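Local coordinates for ornithine carbamoyltransferase (Giardia intestinalis, PDB 3GRF), which probably transfers the carbamoyl group between carbamoyl phosphate and ornithine, at residues Val139-Thr144 against Tyr304-Asn309; Lys163-Gly168 against His190-Asp195; Asp236-Asp241 against Ser277-Cys282; Phe263-Ala268 against Ala293-Gly298. All blocks are in the same frame, centred on the assembly; numbering follows the deposited sequence.

Three of the contacts belong to the Asp/Orn-binding region, and interaction 1 ties that region to the carbamoyl phosphate-binding one. Interactions 2 and 3 lie in the same parallel five-stranded sheet, where strands 164-167 and 237-240 are neighbours; their centres are 11 Å apart. Interaction 4 sits against one side of that sheet, 10 Å from interaction 3 between centres, and its segments alternate along the chain with those of interaction 3. Interaction 1 pairs helices 135-151 and 303-322, its centre also 11 Å from that of interaction 3, which it touches. Its segments bracket all the others in sequence, so the chain runs through the whole sheet before helix 303-322 returns to helix 135-151.

Interaction 1: residues Val139-Thr144 against Tyr304-Asn309; sequences VCDFMT and YDEAGN
Cys140 and Asn309 bring their CA atoms to within 5.5 Å where residues 139-144 of helix 135-151 pass residues 304-309 of helix 303-322. One turn further along, the CA atoms of Thr144 and Glu306 lie 5.7 Å apart. The short axes approach to 8.6 Å and run at 129° to each other, closer to antiparallel than parallel. Asn309 carries the polar link: its ND2 donates to Thr144 OG1 over 2.8 Å, with the hydroxyl lying in the amide plane. That hydroxyl of Thr144 sits anti to its own carbonyl carbon (chi1 -60°), and OG1 donates in turn to Cys140 O at 2.9 Å. Cys140 O thus accepts from both the N and the OG1 of Thr144. Beside this relay the methyl CE of Met143 touches Asn309 OD1 at 3.6 Å, while Thr144 CG2 packs on Glu306 CB. Asp141 OD2 and Glu306 OE2 come within 2.7 Å with their carboxylate planes 83° apart. Asp141 OD1 is bound by Tyr239 OH and Glu306 OE1 by Asn281 N, so both acids also engage the five-stranded sheet of the Asp/Orn-binding region. This buried helix-helix contact joins the two halves of the transcarbamoylase fold. Around it, helix 18-33 packs on Met143 and supplies Lys32 to Asn309 OD1, strand 278-281 sets Met280 against Asp141, Thr144 and Glu306, and a second subunit packs on Tyr304 and Ala307.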
loop_
_atom_site.group_PDB
_atom_site.type_symbol
_atom_site.label_atom_id
_atom_site.label_comp_id
_atom_site.label_asym_id
_atom_site.label_seq_id
_atom_site.Cartn_x
_atom_site.Cartn_y
_atom_site.Cartn_z
ATOM N N VAL A 139 11.779 -18.688 11.917
ATOM C CA VAL A 139 13.009 -17.884 12.105
ATOM C C VAL A 139 12.843 -16.891 13.285
ATOM O O VAL A 139 13.806 -16.595 14.000
ATOM C CB VAL A 139 13.378 -17.068 10.865
ATOM C CG1 VAL A 139 14.766 -16.367 11.068
ATOM C CG2 VAL A 139 13.377 -17.949 9.647
ATOM N N CYS A 140 11.609 -16.413 13.490
ATOM C CA CYS A 140 11.264 -15.486 14.563
ATOM C C CYS A 140 11.476 -16.107 15.907
ATOM O O CYS A 140 12.196 -15.594 16.750
ATOM C CB CYS A 140 9.786 -15.109 14.463
ATOM S SG CYS A 140 9.351 -13.916 15.756
ATOM N N ASP A 141 10.817 -17.236 16.112
ATOM C CA ASP A 141 10.838 -17.964 17.385
ATOM C C ASP A 141 12.202 -18.507 17.803
ATOM O O ASP A 141 12.655 -18.276 18.916
ATOM C CB ASP A 141 9.828 -19.084 17.285
ATOM C CG ASP A 141 8.412 -18.558 17.119
ATOM O OD1 ASP A 141 7.506 -19.312 16.680
ATOM O OD2 ASP A 141 8.217 -17.377 17.438
ATOM N N PHE A 142 12.901 -19.180 16.902
ATOM C CA PHE A 142 14.229 -19.661 17.283
ATOM C C PHE A 142 15.223 -18.530 17.513
ATOM O O PHE A 142 16.051 -18.594 18.417
ATOM C CB PHE A 142 14.722 -20.712 16.301
ATOM C CG PHE A 142 13.865 -21.921 16.290
ATOM C CD1 PHE A 142 12.991 -22.163 15.224
ATOM C CD2 PHE A 142 13.866 -22.798 17.380
ATOM C CE1 PHE A 142 12.195 -23.268 15.217
ATOM C CE2 PHE A 142 13.050 -23.950 17.369
ATOM C CZ PHE A 142 12.216 -24.157 16.284
ATOM N N MET A 143 15.102 -17.470 16.732
ATOM C CA MET A 143 15.806 -16.228 17.041
ATOM C C MET A 143 15.505 -15.677 18.450
ATOM O O MET A 143 16.416 -15.250 19.170
ATOM C CB MET A 143 15.503 -15.199 15.986
ATOM C CG MET A 143 16.129 -13.803 16.275
ATOM S SD MET A 143 15.057 -12.416 15.656
ATOM C CE MET A 143 15.997 -11.054 16.326
ATOM N N THR A 144 14.236 -15.683 18.841
ATOM C CA THR A 144 13.803 -15.227 20.159
ATOM C C THR A 144 14.373 -16.134 21.243
ATOM O O THR A 144 14.836 -15.650 22.283
ATOM C CB THR A 144 12.229 -15.204 20.254
ATOM O OG1 THR A 144 11.697 -14.320 19.254
ATOM C CG2 THR A 144 11.759 -14.793 21.667
ATOM N N TYR A 304 5.414 -10.772 23.449
ATOM C CA TYR A 304 5.392 -9.522 22.696
ATOM C C TYR A 304 6.754 -9.250 22.022
ATOM O O TYR A 304 6.795 -8.697 20.938
ATOM C CB TYR A 304 5.107 -8.335 23.608
ATOM C CG TYR A 304 3.725 -8.152 24.185
ATOM C CD1 TYR A 304 3.579 -7.526 25.413
ATOM C CD2 TYR A 304 2.584 -8.579 23.527
ATOM C CE1 TYR A 304 2.353 -7.300 25.971
ATOM C CE2 TYR A 304 1.323 -8.372 24.091
ATOM C CZ TYR A 304 1.224 -7.733 25.321
ATOM O OH TYR A 304 0.017 -7.485 25.913
ATOM N N ASP A 305 7.849 -9.538 22.719
ATOM C CA ASP A 305 9.189 -9.395 22.133
ATOM C C ASP A 305 9.366 -10.394 21.004
ATOM O O ASP A 305 10.014 -10.112 19.991
ATOM C CB ASP A 305 10.265 -9.654 23.186
ATOM C CG ASP A 305 10.553 -8.424 24.066
ATOM O OD1 ASP A 305 11.285 -8.597 25.057
ATOM O OD2 ASP A 305 10.055 -7.303 23.782
ATOM N N GLU A 306 8.768 -11.570 21.192
ATOM C CA GLU A 306 8.734 -12.589 20.154
ATOM C C GLU A 306 7.976 -12.066 18.920
ATOM O O GLU A 306 8.400 -12.316 17.820
ATOM C CB GLU A 306 8.110 -13.897 20.708
ATOM C CG GLU A 306 7.623 -14.900 19.656
ATOM C CD GLU A 306 6.910 -16.099 20.249
ATOM O OE1 GLU A 306 6.621 -16.089 21.443
ATOM O OE2 GLU A 306 6.573 -17.044 19.503
ATOM N N ALA A 307 6.863 -11.355 19.094
ATOM C CA ALA A 307 6.050 -10.909 17.951
ATOM C C ALA A 307 6.748 -9.775 17.224
ATOM O O ALA A 307 6.701 -9.702 16.014
ATOM C CB ALA A 307 4.667 -10.452 18.403
ATOM N N GLY A 308 7.416 -8.899 17.967
ATOM C CA GLY A 308 8.241 -7.868 17.376
ATOM C C GLY A 308 9.387 -8.412 16.550
ATOM O O GLY A 308 9.843 -7.748 15.585
ATOM N N ASN A 309 9.869 -9.599 16.944
ATOM C CA ASN A 309 10.984 -10.291 16.259
ATOM C C ASN A 309 10.577 -10.850 14.888
ATOM O O ASN A 309 11.428 -11.237 14.086
ATOM C CB ASN A 309 11.564 -11.420 17.144
ATOM C CG ASN A 309 12.488 -10.885 18.233
ATOM O OD1 ASN A 309 13.113 -9.827 18.084
ATOM N ND2 ASN A 309 12.607 -11.623 19.321
#

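Interaction 2: residues Lys163-Gly168 against His190-Asp195; sequences KFAYCG and HVCCPD
Cys167 and Cys192 hold SG in the same way, anti to the carbonyl carbon and beside the backbone N (chi1 -82° and -56°), and the two side chains come together on one face of the sheet. Cys167 SG rests on Cys192 CB at 3.6 Å, and the two sulfurs are 4.1 Å apart, well beyond bonding distance. Ala165 and His190 share this face, meeting CB to CB at 4.0 Å, while Tyr166 and Val191 project from the other. Between the two strands runs a parallel ladder of four hydrogen bonds. Phe164 O receives His190 N at 2.8 Å, and His190 O receives Tyr166 N. Tyr166 O then takes Cys192 N at 2.7 Å, and Cys192 O takes Gly168 N at 2.9 Å. Past the last bond the strands give way to loop: Gly168 turns at a positive phi of 121°, where a side chain would jam against the preceding carbonyl, and its O meets Cys193 CB at 3.4 Å. The strands are joined through helix 173-185 in a beta-alpha-beta crossover, and a disulfide from Cys182 to Cys189 staples that helix to the second strand. Tyr166 OH is bound by Asp241. Chemically, Cys167 SG is already spent in a disulfide with Cys228, so the close sulfur of Cys192 is a van der Waals neighbour of an oxidised pair.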
loop_
_atom_site.group_PDB
_atom_site.type_symbol
_atom_site.label_atom_id
_atom_site.label_comp_id
_atom_site.label_asym_id
_atom_site.label_seq_id
_atom_site.Cartn_x
_atom_site.Cartn_y
_atom_site.Cartn_z
ATOM N N LYS A 163 15.641 -27.575 25.969
ATOM C CA LYS A 163 14.545 -28.548 25.782
ATOM C C LYS A 163 13.280 -27.751 25.455
ATOM O O LYS A 163 12.979 -26.799 26.152
ATOM C CB LYS A 163 14.336 -29.397 27.037
ATOM C CG LYS A 163 15.484 -30.358 27.417
ATOM C CD LYS A 163 16.283 -29.784 28.588
ATOM C CE LYS A 163 16.904 -30.862 29.440
ATOM N NZ LYS A 163 16.038 -31.023 30.660
ATOM N N PHE A 164 12.554 -28.144 24.399
ATOM C CA PHE A 164 11.434 -27.358 23.872
ATOM C C PHE A 164 10.145 -28.197 24.034
ATOM O O PHE A 164 10.152 -29.407 23.794
ATOM C CB PHE A 164 11.697 -26.986 22.412
ATOM C CG PHE A 164 10.546 -26.228 21.749
ATOM C CD1 PHE A 164 10.542 -24.845 21.709
ATOM C CD2 PHE A 164 9.461 -26.919 21.184
ATOM C CE1 PHE A 164 9.492 -24.156 21.117
ATOM C CE2 PHE A 164 8.438 -26.251 20.598
ATOM C CZ PHE A 164 8.429 -24.878 20.572
ATOM N N ALA A 165 9.049 -27.595 24.475
ATOM C CA ALA A 165 7.756 -28.322 24.401
ATOM C C ALA A 165 6.621 -27.519 23.751
ATOM O O ALA A 165 6.490 -26.340 24.039
ATOM C CB ALA A 165 7.314 -28.803 25.803
ATOM N N TYR A 166 5.829 -28.173 22.887
ATOM C CA TYR A 166 4.675 -27.574 22.249
ATOM C C TYR A 166 3.477 -28.204 22.968
ATOM O O TYR A 166 3.472 -29.416 23.171
ATOM C CB TYR A 166 4.569 -27.854 20.726
ATOM C CG TYR A 166 3.275 -27.259 20.233
ATOM C CD1 TYR A 166 2.072 -28.018 20.208
ATOM C CD2 TYR A 166 3.213 -25.924 19.914
ATOM C CE1 TYR A 166 0.869 -27.405 19.859
ATOM C CE2 TYR A 166 2.022 -25.308 19.553
ATOM C CZ TYR A 166 0.848 -26.058 19.550
ATOM O OH TYR A 166 -0.332 -25.470 19.190
ATOM N N CYS A 167 2.514 -27.385 23.418
ATOM C CA CYS A 167 1.325 -27.914 24.125
ATOM C C CYS A 167 0.106 -27.545 23.327
ATOM O O CYS A 167 0.018 -26.429 22.852
ATOM C CB CYS A 167 1.190 -27.386 25.566
ATOM S SG CYS A 167 2.202 -28.261 26.760
ATOM N N GLY A 168 -0.846 -28.474 23.203
ATOM C CA GLY A 168 -2.086 -28.122 22.539
ATOM C C GLY A 168 -2.398 -28.963 21.331
ATOM O O GLY A 168 -1.913 -30.096 21.202
ATOM N N HIS A 190 9.341 -31.833 22.599
ATOM C CA HIS A 190 8.244 -32.688 23.146
ATOM C C HIS A 190 6.926 -32.137 22.606
ATOM O O HIS A 190 6.642 -30.950 22.763
ATOM C CB HIS A 190 8.154 -32.595 24.675
ATOM C CG HIS A 190 9.328 -33.143 25.417
ATOM N ND1 HIS A 190 10.489 -33.573 24.800
ATOM C CD2 HIS A 190 9.509 -33.341 26.745
ATOM C CE1 HIS A 190 11.337 -33.992 25.724
ATOM N NE2 HIS A 190 10.768 -33.857 26.911
ATOM N N VAL A 191 6.104 -32.979 21.994
ATOM C CA VAL A 191 4.814 -32.510 21.526
ATOM C C VAL A 191 3.728 -33.011 22.444
ATOM O O VAL A 191 3.533 -34.228 22.583
ATOM C CB VAL A 191 4.534 -32.918 20.083
ATOM C CG1 VAL A 191 3.175 -32.392 19.667
ATOM C CG2 VAL A 191 5.666 -32.407 19.140
ATOM N N CYS A 192 3.113 -32.060 23.157
ATOM C CA CYS A 192 2.140 -32.428 24.211
ATOM C C CYS A 192 0.725 -32.263 23.714
ATOM O O CYS A 192 0.184 -31.173 23.664
ATOM C CB CYS A 192 2.447 -31.618 25.479
ATOM S SG CYS A 192 4.149 -31.820 26.104
ATOM N N CYS A 193 0.122 -33.361 23.346
ATOM C CA CYS A 193 -1.175 -33.241 22.695
ATOM C C CYS A 193 -2.141 -34.284 23.235
ATOM O O CYS A 193 -1.723 -35.237 23.874
ATOM C CB CYS A 193 -1.036 -33.390 21.188
ATOM S SG CYS A 193 -0.250 -34.938 20.671
ATOM N N PRO A 194 -3.446 -34.087 22.966
ATOM C CA PRO A 194 -4.435 -35.094 23.311
ATOM C C PRO A 194 -4.225 -36.383 22.529
ATOM O O PRO A 194 -4.085 -36.379 21.299
ATOM C CB PRO A 194 -5.756 -34.435 22.915
ATOM C CG PRO A 194 -5.476 -32.948 22.841
ATOM C CD PRO A 194 -4.066 -32.879 22.364
ATOM N N ASP A 195 -4.255 -37.492 23.247
ATOM C CA ASP A 195 -4.239 -38.776 22.604
ATOM C C ASP A 195 -5.480 -39.006 21.768
ATOM O O ASP A 195 -6.368 -39.751 22.166
ATOM C CB ASP A 195 -4.078 -39.889 23.618
ATOM C CG ASP A 195 -3.710 -41.214 22.960
ATOM O OD1 ASP A 195 -3.148 -42.101 23.661
ATOM O OD2 ASP A 195 -3.969 -41.351 21.736
#

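Interaction 3: residues Asp236-Asp241 against Ser277-Cys282; sequences DVVYTD and SIFMNC
Tyr239 and Met280 meet on one face of the paired strands: Tyr239 CD2 touches Met280 CB at 3.4 Å, and the carbonyl carbon of Met280 lies over one ring face, offset toward the rim. Met280 CG, anti to the carbonyl carbon (chi1 -64°), comes 3.9 Å from Val237 CG1. Beyond it, Met280 SD packs on the same Val237 CG1 at 3.6 Å and lies obliquely off the phenol, 5.3 Å from the Tyr239 ring centroid, in a Met-aromatic contact. Further along, Tyr239 OH, which Asp141 holds, touches Cys282 CB at 3.2 Å; Cys282 N is buried here without a partner. On the other face Thr240 CG2 approaches the edge of the Phe279 ring, 3.7 Å from CE1. Four backbone hydrogen bonds fix this register. Ile278 N binds Asp236 O, Val238 N binds Ile278 O, Met280 N binds Val238 O at 2.9 Å, and Thr240 N binds Met280 O at 3.1 Å. In a second shell Thr240 OG1 is anchored on Cys167 O, and Asp241 OD2, besides Tyr166, takes Asn172. At the start of the strand, Asp236 receives Lys163 N and pairs with Arg276, while Ser277 OG reaches Lys300. Strand 278-281 is outermost and strand 237-240 lies next to it, so within this chain the pair forms one edge of the parallel sheet of the Rossmann-like Asp/Orn-binding domain.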
loop_
_atom_site.group_PDB
_atom_site.type_symbol
_atom_site.label_atom_id
_atom_site.label_comp_id
_atom_site.label_asym_id
_atom_site.label_seq_id
_atom_site.Cartn_x
_atom_site.Cartn_y
_atom_site.Cartn_z
ATOM N N ASP A 236 12.675 -26.119 28.807
ATOM C CA ASP A 236 13.190 -24.745 28.890
ATOM C C ASP A 236 12.308 -23.736 28.152
ATOM O O ASP A 236 12.440 -22.529 28.337
ATOM C CB ASP A 236 14.614 -24.681 28.340
ATOM C CG ASP A 236 15.554 -25.626 29.046
ATOM O OD1 ASP A 236 16.048 -26.563 28.389
ATOM O OD2 ASP A 236 15.800 -25.424 30.251
ATOM N N VAL A 237 11.426 -24.237 27.286
ATOM C CA VAL A 237 10.525 -23.399 26.491
ATOM C C VAL A 237 9.203 -24.132 26.505
ATOM O O VAL A 237 9.174 -25.341 26.250
ATOM C CB VAL A 237 10.933 -23.252 25.001
ATOM C CG1 VAL A 237 9.905 -22.318 24.250
ATOM C CG2 VAL A 237 12.360 -22.721 24.884
ATOM N N VAL A 238 8.135 -23.396 26.805
ATOM C CA VAL A 238 6.795 -23.925 26.624
ATOM C C VAL A 238 6.010 -23.062 25.644
ATOM O O VAL A 238 5.777 -21.874 25.869
ATOM C CB VAL A 238 6.026 -23.991 27.942
ATOM C CG1 VAL A 238 4.589 -24.567 27.699
ATOM C CG2 VAL A 238 6.791 -24.831 28.976
ATOM N N TYR A 239 5.553 -23.676 24.562
ATOM C CA TYR A 239 5.040 -22.887 23.476
ATOM C C TYR A 239 3.654 -23.432 23.261
ATOM O O TYR A 239 3.452 -24.638 23.332
ATOM C CB TYR A 239 5.961 -23.107 22.267
ATOM C CG TYR A 239 5.772 -22.232 21.044
ATOM C CD1 TYR A 239 4.565 -22.190 20.350
ATOM C CD2 TYR A 239 6.819 -21.522 20.551
ATOM C CE1 TYR A 239 4.413 -21.434 19.204
ATOM C CE2 TYR A 239 6.702 -20.796 19.415
ATOM C CZ TYR A 239 5.485 -20.723 18.761
ATOM O OH TYR A 239 5.386 -19.983 17.626
ATOM N N THR A 240 2.696 -22.537 23.055
ATOM C CA THR A 240 1.346 -22.949 22.686
ATOM C C THR A 240 0.751 -21.991 21.680
ATOM O O THR A 240 1.333 -20.945 21.383
ATOM C CB THR A 240 0.446 -23.123 23.927
ATOM O OG1 THR A 240 -0.772 -23.769 23.524
ATOM C CG2 THR A 240 0.177 -21.801 24.610
ATOM N N ASP A 241 -0.373 -22.362 21.076
ATOM C CA ASP A 241 -1.018 -21.396 20.194
ATOM C C ASP A 241 -2.497 -21.683 20.058
ATOM O O ASP A 241 -2.984 -22.631 20.652
ATOM C CB ASP A 241 -0.247 -21.228 18.841
ATOM C CG ASP A 241 -0.664 -22.220 17.744
ATOM O OD1 ASP A 241 -0.671 -21.812 16.573
ATOM O OD2 ASP A 241 -0.960 -23.388 18.022
ATOM N N SER A 277 13.067 -21.416 32.347
ATOM C CA SER A 277 12.121 -21.564 31.239
ATOM C C SER A 277 11.545 -20.251 30.764
ATOM O O SER A 277 11.543 -19.232 31.482
ATOM C CB SER A 277 10.996 -22.557 31.572
ATOM O OG SER A 277 10.254 -22.127 32.694
ATOM N N ILE A 278 11.092 -20.252 29.518
ATOM C CA ILE A 278 10.370 -19.112 29.011
ATOM C C ILE A 278 9.087 -19.660 28.404
ATOM O O ILE A 278 9.017 -20.837 28.101
ATOM C CB ILE A 278 11.199 -18.248 28.016
ATOM C CG1 ILE A 278 11.480 -18.992 26.716
ATOM C CG2 ILE A 278 12.526 -17.721 28.663
ATOM C CD1 ILE A 278 12.245 -18.140 25.676
ATOM N N PHE A 279 8.096 -18.803 28.244
ATOM C CA PHE A 279 6.806 -19.165 27.641
ATOM C C PHE A 279 6.635 -18.347 26.307
ATOM O O PHE A 279 6.917 -17.138 26.264
ATOM C CB PHE A 279 5.656 -18.869 28.621
ATOM C CG PHE A 279 4.345 -18.921 27.976
ATOM C CD1 PHE A 279 3.730 -20.171 27.764
ATOM C CD2 PHE A 279 3.752 -17.761 27.487
ATOM C CE1 PHE A 279 2.505 -20.244 27.064
ATOM C CE2 PHE A 279 2.511 -17.815 26.791
ATOM C CZ PHE A 279 1.906 -19.049 26.573
ATOM N N MET A 280 6.214 -19.032 25.229
ATOM C CA MET A 280 6.043 -18.468 23.900
ATOM C C MET A 280 4.650 -18.800 23.352
ATOM O O MET A 280 4.100 -19.835 23.713
ATOM C CB MET A 280 7.083 -19.092 22.981
ATOM C CG MET A 280 8.477 -18.734 23.404
ATOM S SD MET A 280 9.783 -19.285 22.273
ATOM C CE MET A 280 9.735 -18.067 20.954
ATOM N N ASN A 281 4.110 -17.937 22.488
ATOM C CA ASN A 281 2.826 -18.160 21.754
ATOM C C ASN A 281 2.920 -17.207 20.553
ATOM O O ASN A 281 3.119 -15.965 20.716
ATOM C CB ASN A 281 1.618 -17.814 22.694
ATOM C CG ASN A 281 0.217 -17.966 22.036
ATOM O OD1 ASN A 281 -0.764 -18.194 22.730
ATOM N ND2 ASN A 281 0.128 -17.831 20.727
ATOM N N CYS A 282 2.817 -17.752 19.341
ATOM C CA CYS A 282 3.014 -16.944 18.140
ATOM C C CYS A 282 1.931 -15.875 17.956
ATOM O O CYS A 282 2.112 -14.947 17.162
ATOM C CB CYS A 282 3.129 -17.855 16.920
ATOM S SG CYS A 282 1.755 -19.027 16.702
#

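Interaction 4: residues Phe263-Ala268 against Ala293-Gly298; sequences FQVDDA and ASVIDG
Val295 of the short helix 293-296 points at Val265 and at Asp266, the N-cap residue of the earlier short helix 267-270, on the outer part of the Rossmann-like Asp/Orn-binding domain. Its CB stands 4.0 Å from Val265 O, and from there the two methyls divide the work. CG1, anti to the backbone N (chi1 175°), meets Val265 CG1 at 4.2 Å, the two side chains crossing at about a right angle, and it also packs against the ring of Phe279 in the sheet. The other methyl presses on backbone instead: Val295 CG2 lies 3.5 Å from Val265 O. The same Val295 CG2 is 3.6 Å from Asp266 C. One branch therefore joins the hydrophobic layer over the strands, and the other fills in beside the turn that leads into helix 267-270. The CB of Asp266 points away from helix 293-296, and its OD2 caps the backbone N of Val269. Val265 is also held through its backbone, hydrogen-bonded to Glu290 and Thr292 just ahead of helix 293-296. Val238 and Thr240 of strand 237-240 pack against the Val265 side chain, so the valine pair sits directly on the sheet. Toward solvent the contact turns polar. Ser294 OG, placed between its backbone N and carbonyl carbon (chi1 75°), donates to Asp267 and has Thr292 OG1 as a second partner. The bond to Asp267 OD1 measures 2.6 Å, with Ser294 OG approaching from above the carboxylate, 41° out of its plane.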
loop_
_atom_site.group_PDB
_atom_site.type_symbol
_atom_site.label_atom_id
_atom_site.label_comp_id
_atom_site.label_asym_id
_atom_site.label_seq_id
_atom_site.Cartn_x
_atom_site.Cartn_y
_atom_site.Cartn_z
ATOM N N PHE A 263 -4.716 -29.560 28.146
ATOM C CA PHE A 263 -3.482 -29.074 27.538
ATOM C C PHE A 263 -3.327 -27.604 27.557
ATOM O O PHE A 263 -2.468 -27.057 26.859
ATOM C CB PHE A 263 -3.280 -29.649 26.141
ATOM C CG PHE A 263 -2.982 -31.100 26.191
ATOM C CD1 PHE A 263 -1.672 -31.549 26.302
ATOM C CD2 PHE A 263 -4.011 -32.019 26.265
ATOM C CE1 PHE A 263 -1.396 -32.901 26.397
ATOM C CE2 PHE A 263 -3.747 -33.387 26.371
ATOM C CZ PHE A 263 -2.447 -33.828 26.459
ATOM N N GLN A 264 -4.130 -26.969 28.396
ATOM C CA GLN A 264 -4.021 -25.532 28.647
ATOM C C GLN A 264 -2.724 -25.282 29.373
ATOM O O GLN A 264 -2.438 -25.966 30.362
ATOM C CB GLN A 264 -5.164 -25.103 29.555
ATOM C CG GLN A 264 -5.088 -23.642 29.980
ATOM C CD GLN A 264 -6.363 -23.199 30.586
ATOM O OE1 GLN A 264 -6.646 -23.517 31.722
ATOM N NE2 GLN A 264 -7.175 -22.513 29.813
ATOM N N VAL A 265 -1.922 -24.324 28.919
ATOM C CA VAL A 265 -0.721 -24.008 29.699
ATOM C C VAL A 265 -1.097 -23.108 30.898
ATOM O O VAL A 265 -1.340 -21.927 30.735
ATOM C CB VAL A 265 0.469 -23.431 28.845
ATOM C CG1 VAL A 265 1.642 -23.194 29.707
ATOM C CG2 VAL A 265 0.868 -24.381 27.693
ATOM N N ASP A 266 -1.179 -23.702 32.091
ATOM C CA ASP A 266 -1.461 -22.960 33.342
ATOM C C ASP A 266 -0.241 -22.870 34.293
ATOM O O ASP A 266 0.894 -23.206 33.909
ATOM C CB ASP A 266 -2.714 -23.554 34.051
ATOM C CG ASP A 266 -2.541 -25.036 34.457
ATOM O OD1 ASP A 266 -3.525 -25.639 34.850
ATOM O OD2 ASP A 266 -1.440 -25.616 34.415
ATOM N N ASP A 267 -0.471 -22.420 35.526
ATOM C CA ASP A 267 0.612 -22.202 36.490
ATOM C C ASP A 267 1.234 -23.556 36.885
ATOM O O ASP A 267 2.449 -23.644 37.099
ATOM C CB ASP A 267 0.096 -21.484 37.753
ATOM C CG ASP A 267 -0.171 -19.970 37.561
ATOM O OD1 ASP A 267 0.229 -19.347 36.564
ATOM O OD2 ASP A 267 -0.780 -19.371 38.476
ATOM N N ALA A 268 0.408 -24.608 36.998
ATOM C CA ALA A 268 0.915 -25.936 37.386
ATOM C C ALA A 268 1.750 -26.537 36.269
ATOM O O ALA A 268 2.690 -27.296 36.517
ATOM C CB ALA A 268 -0.234 -26.890 37.705
ATOM N N ALA A 293 -4.205 -16.261 31.695
ATOM C CA ALA A 293 -3.743 -14.900 31.626
ATOM C C ALA A 293 -2.502 -14.742 32.523
ATOM O O ALA A 293 -1.557 -14.039 32.166
ATOM C CB ALA A 293 -4.888 -13.914 32.013
ATOM N N SER A 294 -2.454 -15.479 33.628
ATOM C CA SER A 294 -1.293 -15.483 34.528
ATOM C C SER A 294 0.014 -15.976 33.888
ATOM O O SER A 294 1.083 -15.625 34.349
ATOM C CB SER A 294 -1.555 -16.328 35.765
ATOM O OG SER A 294 -1.486 -17.701 35.449
ATOM N N VAL A 295 -0.072 -16.802 32.851
ATOM C CA VAL A 295 1.145 -17.313 32.169
ATOM C C VAL A 295 1.548 -16.276 31.133
ATOM O O VAL A 295 2.667 -15.788 31.139
ATOM C CB VAL A 295 0.933 -18.726 31.544
ATOM C CG1 VAL A 295 2.156 -19.188 30.737
ATOM C CG2 VAL A 295 0.592 -19.764 32.662
ATOM N N ILE A 296 0.624 -15.915 30.261
ATOM C CA ILE A 296 0.977 -14.956 29.205
ATOM C C ILE A 296 1.343 -13.577 29.706
ATOM O O ILE A 296 2.154 -12.889 29.084
ATOM C CB ILE A 296 -0.084 -14.879 28.056
ATOM C CG1 ILE A 296 0.371 -13.915 26.931
ATOM C CG2 ILE A 296 -1.500 -14.565 28.603
ATOM C CD1 ILE A 296 -0.132 -14.275 25.525
ATOM N N ASP A 297 0.753 -13.179 30.829
ATOM C CA ASP A 297 1.022 -11.861 31.410
ATOM C C ASP A 297 1.977 -12.004 32.585
ATOM O O ASP A 297 2.353 -11.018 33.226
ATOM C CB ASP A 297 -0.280 -11.182 31.843
ATOM C CG ASP A 297 -1.254 -10.997 30.694
ATOM O OD1 ASP A 297 -0.846 -10.727 29.536
ATOM O OD2 ASP A 297 -2.456 -11.129 30.942
ATOM N N GLY A 298 2.415 -13.228 32.837
ATOM C CA GLY A 298 3.284 -13.487 33.953
ATOM C C GLY A 298 4.703 -13.321 33.459
ATOM O O GLY A 298 4.921 -12.937 32.301
#